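Local coordinates for protein possible TctC subunit of the Tripartite Tricarboxylate Transport(TTT) Family (Rhodopseudomonas palustris, PDB 6HKE) that binds malate in the periplasm and probably delivers it to a tripartite tricarboxylate transporter for high-affinity uptake of C4-dicarboxylates, at residues Phe121-Leu126 with Ala130-Ser135. The protein carries 2 engineered substitutions. Sequence-based numbering, arbitrary orientation.
Engineered in segment 130-135: Glu134 (natural residue Lys).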
loop_
_atom_site.group_PDB
_atom_site.type_symbol
_atom_site.label_atom_id
_atom_site.label_comp_id
_atom_site.label_asym_id
_atom_site.label_seq_id
_atom_site.Cartn_x
_atom_site.Cartn_y
_atom_site.Cartn_z
ATOM N N PHE A 121 -21.206 -11.426 -4.366
ATOM C CA PHE A 121 -21.711 -10.331 -3.509
ATOM C C PHE A 121 -22.911 -9.728 -4.227
ATOM O O PHE A 121 -22.775 -9.221 -5.336
ATOM C CB PHE A 121 -20.639 -9.294 -3.180
ATOM C CG PHE A 121 -20.941 -8.522 -1.922
ATOM C CD1 PHE A 121 -21.273 -9.183 -0.750
ATOM C CD2 PHE A 121 -20.869 -7.138 -1.896
ATOM C CE1 PHE A 121 -21.556 -8.482 0.411
ATOM C CE2 PHE A 121 -21.141 -6.435 -0.731
ATOM C CZ PHE A 121 -21.484 -7.107 0.419
ATOM N N PRO A 122 -24.130 -9.828 -3.652
ATOM C CA PRO A 122 -25.349 -9.447 -4.379
ATOM C C PRO A 122 -25.483 -8.025 -4.922
ATOM O O PRO A 122 -26.077 -7.849 -5.975
ATOM C CB PRO A 122 -26.453 -9.752 -3.358
ATOM C CG PRO A 122 -25.866 -10.888 -2.545
ATOM C CD PRO A 122 -24.422 -10.469 -2.357
ATOM N N PRO A 123 -24.961 -6.948 -4.297
ATOM C CA PRO A 123 -25.077 -5.628 -4.916
ATOM C C PRO A 123 -24.365 -5.632 -6.282
ATOM O O PRO A 123 -23.342 -6.276 -6.421
ATOM C CB PRO A 123 -24.400 -4.690 -3.908
ATOM C CG PRO A 123 -24.408 -5.466 -2.608
ATOM C CD PRO A 123 -24.234 -6.908 -3.024
ATOM N N LYS A 124 -24.927 -4.951 -7.275
ATOM C CA LYS A 124 -24.370 -4.937 -8.653
ATOM C C LYS A 124 -23.653 -3.607 -8.904
ATOM O O LYS A 124 -22.797 -3.576 -9.806
ATOM C CB LYS A 124 -25.483 -5.247 -9.656
ATOM C CG LYS A 124 -26.026 -6.665 -9.541
ATOM C CD LYS A 124 -26.884 -7.107 -10.711
ATOM C CE LYS A 124 -28.183 -7.760 -10.284
ATOM N NZ LYS A 124 -29.109 -6.789 -9.649
ATOM N N ASP A 125 -23.948 -2.572 -8.109
ATOM C CA ASP A 125 -23.267 -1.257 -8.191
ATOM C C ASP A 125 -23.193 -0.641 -6.789
ATOM O O ASP A 125 -23.641 -1.303 -5.825
ATOM C CB ASP A 125 -23.962 -0.357 -9.214
ATOM C CG ASP A 125 -25.406 -0.065 -8.870
ATOM O OD1 ASP A 125 -25.677 0.286 -7.703
ATOM O OD2 ASP A 125 -26.248 -0.196 -9.767
ATOM N N LEU A 126 -22.649 0.575 -6.686
ATOM C CA LEU A 126 -22.286 1.211 -5.393
ATOM C C LEU A 126 -23.547 1.669 -4.647
ATOM O O LEU A 126 -23.548 1.609 -3.389
ATOM C CB LEU A 126 -21.339 2.380 -5.654
ATOM C CG LEU A 126 -20.677 2.931 -4.391
ATOM C CD1 LEU A 126 -19.599 1.975 -3.887
ATOM C CD2 LEU A 126 -20.099 4.312 -4.634
ATOM N N ALA A 130 -24.186 0.178 -0.849
ATOM C CA ALA A 130 -24.433 0.988 0.367
ATOM C C ALA A 130 -25.682 0.469 1.100
ATOM O O ALA A 130 -25.625 0.329 2.336
ATOM C CB ALA A 130 -24.569 2.445 -0.003
ATOM N N SER A 131 -26.763 0.181 0.368
ATOM C CA SER A 131 -28.073 -0.268 0.918
ATOM C C SER A 131 -27.912 -1.624 1.602
ATOM O O SER A 131 -28.504 -1.831 2.662
ATOM C CB SER A 131 -29.118 -0.335 -0.165
ATOM O OG SER A 131 -29.196 0.913 -0.845
ATOM N N TYR A 132 -27.124 -2.507 1.003
ATOM C CA TYR A 132 -26.974 -3.922 1.421
ATOM C C TYR A 132 -26.047 -4.033 2.630
ATOM O O TYR A 132 -26.247 -4.950 3.465
ATOM C CB TYR A 132 -26.415 -4.743 0.265
ATOM C CG TYR A 132 -26.273 -6.216 0.532
ATOM C CD1 TYR A 132 -25.106 -6.740 1.066
ATOM C CD2 TYR A 132 -27.286 -7.094 0.198
ATOM C CE1 TYR A 132 -24.950 -8.103 1.267
ATOM C CE2 TYR A 132 -27.139 -8.459 0.377
ATOM C CZ TYR A 132 -25.975 -8.962 0.922
ATOM O OH TYR A 132 -25.855 -10.300 1.107
ATOM N N VAL A 133 -25.032 -3.170 2.708
ATOM C CA VAL A 133 -24.123 -3.155 3.890
ATOM C C VAL A 133 -24.886 -2.472 5.036
ATOM O O VAL A 133 -24.879 -3.035 6.137
ATOM C CB VAL A 133 -22.745 -2.527 3.589
ATOM C CG1 VAL A 133 -21.845 -2.515 4.814
ATOM C CG2 VAL A 133 -22.040 -3.237 2.444
ATOM N N GLU A 134 -25.602 -1.375 4.751
ATOM C CA GLU A 134 -26.488 -0.664 5.716
ATOM C C GLU A 134 -27.478 -1.646 6.364
ATOM O O GLU A 134 -27.838 -1.402 7.520
ATOM C CB GLU A 134 -27.225 0.499 5.041
ATOM C CG GLU A 134 -26.377 1.762 4.925
ATOM C CD GLU A 134 -26.938 2.916 4.100
ATOM O OE1 GLU A 134 -28.174 3.090 4.080
ATOM O OE2 GLU A 134 -26.125 3.655 3.484
ATOM N N SER A 135 -27.869 -2.725 5.673
ATOM C CA SER A 135 -28.979 -3.640 6.053
ATOM C C SER A 135 -28.472 -4.936 6.692
ATOM O O SER A 135 -29.232 -5.549 7.464
ATOM C CB SER A 135 -29.827 -3.952 4.847
ATOM O OG SER A 135 -30.494 -2.784 4.395
#
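Leu126 O accepts the amide N-H of Ala130 at an N–O distance of 3.0 Å; fairly straight and spanning four residues, this is the first-turn i to i+4 bond of a helix whose N-cap is Asp125. The cap is made by Asp125 OD1, which takes the backbone N of Glu128. Apart from the Leu126–Ala130 bond the contact is apolar and centres on Tyr132, whose ring is met by three consecutive residues of the incoming loop. Pro123 CD lies over one face, 15° off the ring normal and 4.2 Å from the Tyr132 centroid, evidence of a CH-pi contact. The same CD also lies over a face of the Phe121 ring, toward its rim, so the proline touches both aromatics. Pro123 CG reaches Tyr132 CB at 3.6 Å. Pro122 approaches the phenol end obliquely, its CG 3.7 Å from Tyr132 OH. Phe121 and Tyr132 form an offset edge-to-face pair, planes at 82°, the Tyr132 edge turned to the Phe121 face. Phe121 CE1 meets Tyr132 CE1 at 3.5 Å, and Phe121 CZ touches Tyr132 CD1 and CE1. Tyr132 CG stands anti to the backbone N (chi1 -177°), which carries the ring out to the prolines. Val133 CG2 approaches the Phe121 ring edge. A capped helix start thus packs on its own entry loop by proline–aromatic contact, away from the malate pocket, between strand 102-118 and helix 126-136; Phe121 and Pro123 also touch Tyr208, and Leu126 Val209, on strand 205-210.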